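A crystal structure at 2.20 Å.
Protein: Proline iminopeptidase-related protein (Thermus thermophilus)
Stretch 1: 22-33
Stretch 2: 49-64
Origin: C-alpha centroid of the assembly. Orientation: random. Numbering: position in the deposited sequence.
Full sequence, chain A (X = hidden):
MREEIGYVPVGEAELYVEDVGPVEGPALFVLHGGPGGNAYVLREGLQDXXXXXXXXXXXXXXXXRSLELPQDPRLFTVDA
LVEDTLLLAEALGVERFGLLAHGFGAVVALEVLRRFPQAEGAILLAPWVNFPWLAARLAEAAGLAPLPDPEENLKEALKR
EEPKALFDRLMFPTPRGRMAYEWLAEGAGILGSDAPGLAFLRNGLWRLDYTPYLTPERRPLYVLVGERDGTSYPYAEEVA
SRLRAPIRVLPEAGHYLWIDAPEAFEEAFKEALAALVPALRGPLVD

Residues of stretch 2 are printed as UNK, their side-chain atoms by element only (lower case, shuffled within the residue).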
# COMPACT_ATOMS: atom_id res chain seq x y z
N PRO A 22 3.19 -16.10 15.52
CA PRO A 22 3.73 -16.18 16.89
C PRO A 22 3.80 -14.81 17.55
O PRO A 22 4.31 -13.87 16.96
CB PRO A 22 5.14 -16.78 16.70
CG PRO A 22 5.34 -17.03 15.26
CD PRO A 22 4.09 -16.69 14.51
N VAL A 23 3.27 -14.70 18.76
CA VAL A 23 3.15 -13.42 19.45
C VAL A 23 4.51 -12.77 19.75
O VAL A 23 4.61 -11.55 19.84
CB VAL A 23 2.31 -13.56 20.76
CG1 VAL A 23 3.08 -14.31 21.87
CG2 VAL A 23 1.86 -12.20 21.24
N GLU A 24 5.55 -13.59 19.88
CA GLU A 24 6.89 -13.11 20.20
C GLU A 24 7.79 -13.09 18.96
O GLU A 24 8.95 -12.69 19.04
CB GLU A 24 7.48 -13.94 21.36
CG GLU A 24 7.03 -13.40 22.73
CD GLU A 24 7.17 -14.38 23.91
OE1 GLU A 24 7.28 -15.61 23.71
OE2 GLU A 24 7.15 -13.89 25.07
N GLY A 25 7.26 -13.49 17.80
CA GLY A 25 8.00 -13.44 16.56
C GLY A 25 8.26 -12.01 16.08
O GLY A 25 7.66 -11.07 16.60
N PRO A 26 9.14 -11.86 15.10
CA PRO A 26 9.45 -10.53 14.55
C PRO A 26 8.21 -9.95 13.88
O PRO A 26 7.55 -10.67 13.15
CB PRO A 26 10.55 -10.81 13.53
CG PRO A 26 10.47 -12.26 13.23
CD PRO A 26 9.90 -12.93 14.44
N ALA A 27 7.92 -8.68 14.12
CA ALA A 27 6.63 -8.10 13.77
C ALA A 27 6.68 -7.31 12.47
O ALA A 27 7.64 -6.58 12.21
CB ALA A 27 6.16 -7.22 14.89
N LEU A 28 5.63 -7.47 11.65
CA LEU A 28 5.40 -6.68 10.44
C LEU A 28 4.01 -6.11 10.47
O LEU A 28 3.06 -6.84 10.76
CB LEU A 28 5.53 -7.55 9.19
CG LEU A 28 6.89 -8.20 9.02
CD1 LEU A 28 6.86 -9.24 7.93
CD2 LEU A 28 7.92 -7.12 8.70
N PHE A 29 3.89 -4.82 10.15
CA PHE A 29 2.61 -4.17 9.98
C PHE A 29 2.33 -3.97 8.50
O PHE A 29 3.23 -3.59 7.74
CB PHE A 29 2.60 -2.84 10.74
CG PHE A 29 2.40 -3.01 12.22
CD1 PHE A 29 1.24 -2.62 12.82
CD2 PHE A 29 3.38 -3.62 12.98
CE1 PHE A 29 1.05 -2.80 14.19
CE2 PHE A 29 3.19 -3.80 14.34
CZ PHE A 29 2.03 -3.40 14.94
N VAL A 30 1.09 -4.24 8.09
CA VAL A 30 0.72 -4.20 6.68
C VAL A 30 -0.09 -2.95 6.43
O VAL A 30 -1.08 -2.68 7.12
CB VAL A 30 -0.05 -5.45 6.27
CG1 VAL A 30 -0.45 -5.41 4.78
CG2 VAL A 30 0.79 -6.66 6.53
N LEU A 31 0.36 -2.16 5.46
CA LEU A 31 -0.30 -0.91 5.08
C LEU A 31 -0.91 -1.04 3.68
O LEU A 31 -0.20 -0.99 2.67
CB LEU A 31 0.71 0.24 5.16
CG LEU A 31 1.10 0.64 6.59
CD1 LEU A 31 2.35 1.52 6.61
CD2 LEU A 31 -0.06 1.35 7.29
N HIS A 32 -2.23 -1.23 3.62
CA HIS A 32 -2.92 -1.33 2.33
C HIS A 32 -3.00 0.04 1.64
O HIS A 32 -2.70 1.09 2.23
CB HIS A 32 -4.33 -1.90 2.50
CG HIS A 32 -5.27 -0.97 3.19
ND1 HIS A 32 -5.65 -1.13 4.50
CD2 HIS A 32 -5.85 0.18 2.76
CE1 HIS A 32 -6.44 -0.13 4.84
NE2 HIS A 32 -6.58 0.68 3.81
N GLY A 33 -3.48 0.02 0.40
CA GLY A 33 -3.56 1.20 -0.43
C GLY A 33 -4.96 1.76 -0.51
O GLY A 33 -5.80 1.43 0.30
N UNK A 49 4.01 -16.49 2.57
CA UNK A 49 5.45 -16.21 2.68
C UNK A 49 5.86 -15.69 4.06
O UNK A 49 7.03 -15.45 4.29
c UNK A 49 5.31 -17.27 -1.58
c UNK A 49 5.78 -16.85 -0.35
c UNK A 49 4.39 -14.90 -0.46
c UNK A 49 4.37 -16.49 -2.26
c UNK A 49 5.34 -15.65 0.23
c UNK A 49 5.85 -15.22 1.59
o UNK A 49 3.90 -16.90 -3.49
c UNK A 49 3.91 -15.31 -1.71
N UNK A 50 4.90 -15.56 4.97
CA UNK A 50 5.11 -14.81 6.22
C UNK A 50 4.95 -15.64 7.50
O UNK A 50 4.72 -15.09 8.58
c UNK A 50 5.81 -12.00 5.17
c UNK A 50 4.16 -13.61 6.25
c UNK A 50 3.39 -11.40 5.36
c UNK A 50 4.38 -12.54 5.18
N UNK A 51 5.07 -16.96 7.39
CA UNK A 51 4.99 -17.79 8.59
C UNK A 51 6.25 -17.53 9.42
O UNK A 51 7.32 -17.26 8.87
o UNK A 51 4.08 -21.84 7.39
o UNK A 51 2.24 -21.16 6.39
c UNK A 51 3.23 -20.96 7.14
c UNK A 51 3.38 -19.59 7.78
c UNK A 51 4.82 -19.27 8.21
N UNK A 52 6.12 -17.53 10.73
CA UNK A 52 7.24 -17.11 11.56
C UNK A 52 7.48 -15.60 11.62
O UNK A 52 8.48 -15.14 12.18
N UNK A 53 6.59 -14.81 11.03
CA UNK A 53 6.47 -13.41 11.42
C UNK A 53 5.18 -13.26 12.21
O UNK A 53 4.24 -14.02 12.02
c UNK A 53 6.43 -12.48 10.21
c UNK A 53 7.76 -12.27 9.54
c UNK A 53 8.12 -13.04 8.45
c UNK A 53 9.84 -11.06 9.33
c UNK A 53 10.20 -11.85 8.25
c UNK A 53 9.34 -12.84 7.81
c UNK A 53 8.63 -11.28 9.98
N UNK A 54 5.15 -12.30 13.11
CA UNK A 54 3.90 -11.79 13.64
C UNK A 54 3.45 -10.70 12.68
O UNK A 54 4.10 -9.66 12.57
c UNK A 54 3.05 -10.16 17.02
n UNK A 54 0.62 -8.66 19.27
n UNK A 54 1.83 -9.67 17.62
c UNK A 54 4.10 -11.22 15.03
c UNK A 54 2.83 -10.70 15.66
n UNK A 54 2.87 -8.89 19.51
c UNK A 54 1.77 -9.08 18.80
N UNK A 55 2.35 -10.94 11.99
CA UNK A 55 1.87 -10.02 10.98
C UNK A 55 0.55 -9.39 11.43
O UNK A 55 -0.42 -10.08 11.74
c UNK A 55 2.85 -11.57 9.29
c UNK A 55 1.66 -10.72 9.63
c UNK A 55 1.41 -9.69 8.55
N UNK A 56 0.54 -8.06 11.43
CA UNK A 56 -0.63 -7.31 11.82
C UNK A 56 -1.24 -6.72 10.55
O UNK A 56 -0.76 -5.69 10.02
c UNK A 56 -0.25 -6.21 12.83
c UNK A 56 -1.47 -5.45 13.30
c UNK A 56 0.46 -6.82 14.01
N UNK A 57 -2.24 -7.42 10.02
CA UNK A 57 -3.04 -6.89 8.92
C UNK A 57 -4.10 -6.02 9.56
O UNK A 57 -4.71 -6.41 10.54
c UNK A 57 -2.51 -10.23 8.33
c UNK A 57 -1.66 -11.22 7.88
c UNK A 57 -1.23 -9.94 5.91
o UNK A 57 -0.15 -12.06 6.23
c UNK A 57 -1.02 -11.07 6.67
c UNK A 57 -2.74 -9.07 7.59
c UNK A 57 -2.09 -8.95 6.37
c UNK A 57 -3.69 -8.00 8.09
N UNK A 58 -4.29 -4.83 9.03
CA UNK A 58 -5.38 -3.99 9.50
C UNK A 58 -5.96 -3.13 8.41
O UNK A 58 -5.30 -2.83 7.41
c UNK A 58 -3.52 0.28 10.16
c UNK A 58 -2.62 -2.32 10.33
c UNK A 58 -1.72 -1.29 10.09
c UNK A 58 -3.98 -2.06 10.45
c UNK A 58 -4.41 -0.75 10.39
c UNK A 58 -2.16 0.01 10.01
c UNK A 58 -4.96 -3.17 10.73
N UNK A 59 -7.22 -2.77 8.60
CA UNK A 59 -7.88 -1.82 7.75
C UNK A 59 -7.75 -0.46 8.43
O UNK A 59 -8.01 -0.33 9.63
o UNK A 59 -8.56 -4.07 6.33
c UNK A 59 -9.35 -2.17 7.55
c UNK A 59 -9.55 -3.41 6.73
o UNK A 59 -10.70 -3.81 6.43
N UNK A 60 -7.40 0.54 7.65
CA UNK A 60 -7.13 1.87 8.13
C UNK A 60 -8.42 2.54 8.60
O UNK A 60 -9.54 2.03 8.38
c UNK A 60 -6.40 2.69 7.06
n UNK A 60 -3.51 1.52 5.05
c UNK A 60 -4.40 2.43 5.47
o UNK A 60 -4.79 3.35 4.76
c UNK A 60 -4.93 2.27 6.90
N UNK A 61 -8.25 3.66 9.28
CA UNK A 61 -9.34 4.32 9.96
C UNK A 61 -10.47 4.58 8.99
O UNK A 61 -10.25 5.04 7.87
c UNK A 61 -8.18 8.03 10.24
n UNK A 61 -6.97 8.86 13.62
c UNK A 61 -8.85 5.61 10.62
n UNK A 61 -7.54 8.01 11.55
c UNK A 61 -7.60 8.99 12.45
c UNK A 61 -8.28 6.65 9.66
n UNK A 61 -8.27 10.11 12.20
N UNK A 62 -11.68 4.21 9.40
CA UNK A 62 -12.88 4.42 8.61
C UNK A 62 -13.01 3.58 7.36
O UNK A 62 -14.02 3.66 6.67
N UNK A 63 -12.01 2.76 7.08
CA UNK A 63 -11.91 2.08 5.80
C UNK A 63 -12.22 0.60 5.91
O UNK A 63 -11.90 -0.04 6.92
o UNK A 63 -10.05 3.59 5.33
c UNK A 63 -10.50 2.25 5.21
N UNK A 64 -12.82 0.05 4.86
CA UNK A 64 -13.06 -1.38 4.77
C UNK A 64 -13.87 -1.85 5.96
O UNK A 64 -14.95 -1.32 6.21
O HOH W 1 5.86 -9.57 18.60
O HOH W 2 -3.29 -1.07 6.47
O HOH W 3 -4.06 3.76 2.12

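Position 49 carries one carbon and a six-carbon ring bearing an oxygen, out of reach of stretch 1: Tyr-49. Position 50 has four carbons forked at the second, one of them near Leu-28 CD1; it is Leu-50, whose CD2 lies 4.0 Å from that atom. At 51 three carbons end in two oxygens, on a CA-to-CB bond that points away from stretch 1, giving Glu-51. Position 52 has no side-chain atoms; a CB would jam against the preceding carbonyl, and its O lies 3.5 Å from Pro-26 CD. This is Gly-52.

Position 53 holds one carbon and a plain six-carbon ring, with Leu-28 CD1 over one face, 3.6 Å from the centroid in a CH-pi contact. It is Phe-53. At 54 an extended chain of three carbons, a nitrogen and a carbon with two more nitrogens reaches Val-23, whose CG2 sits over one face of the terminal group: Arg-54. Water 1 accepts from Arg-54 NH1 (3.2 Å) and donates to Val-23 O (2.6 Å) and Gly-25 O (3.1 Å).

Positions 55 and 56 each have one carbon carrying two. The first meets Val-30 and the second packs on the ring of Phe-29; the forks fit valine, so they are Val-55 and Val-56. Val-55 CG1 is 3.7 Å from Val-30 CG2, while Val-56 CB stands 4.0 Å from the Phe-29 ring centroid. Position 57 has one carbon, then a six-carbon ring bearing an oxygen, near Val-30 CG2: Tyr-57, with CD1 3.7 Å from that methyl. At 58 one carbon and a six-carbon ring without oxygen leave the strand sideways, but the ring end comes near Leu-31; this is Phe-58, its CZ 3.7 Å from Leu-31 CD2.

At 59 the CA-to-CB bond points away; two carbons, the second with two oxygens, make it Asp-59. Position 60 has three carbons ending in one oxygen and one nitrogen, over a face of the His-32 ring; this is Gln-60, and NE2 donates to His-32 O at 3.0 Å. Position 61, three carbons and a three-nitrogen group, is Arg-61, without contact to stretch 1. Position 62, bare, is Gly-62. One carbon and one oxygen at 63 give Ser-63. Bare 64 is Gly-64.

The contact is a parallel strand pair. Arg-54 N to Pro-26 O (2.9 Å), Leu-28 N to Arg-54 O (2.8 Å), Val-56 N to Leu-28 O (2.9 Å) and Val-30 N to Val-56 O (3.0 Å) form its ladder. Apolar packing covers both faces, and Gln-60 with water 2 ties the loops beyond.

Stretch 2 (49-64) YLEGFRVVYFDQRGSG
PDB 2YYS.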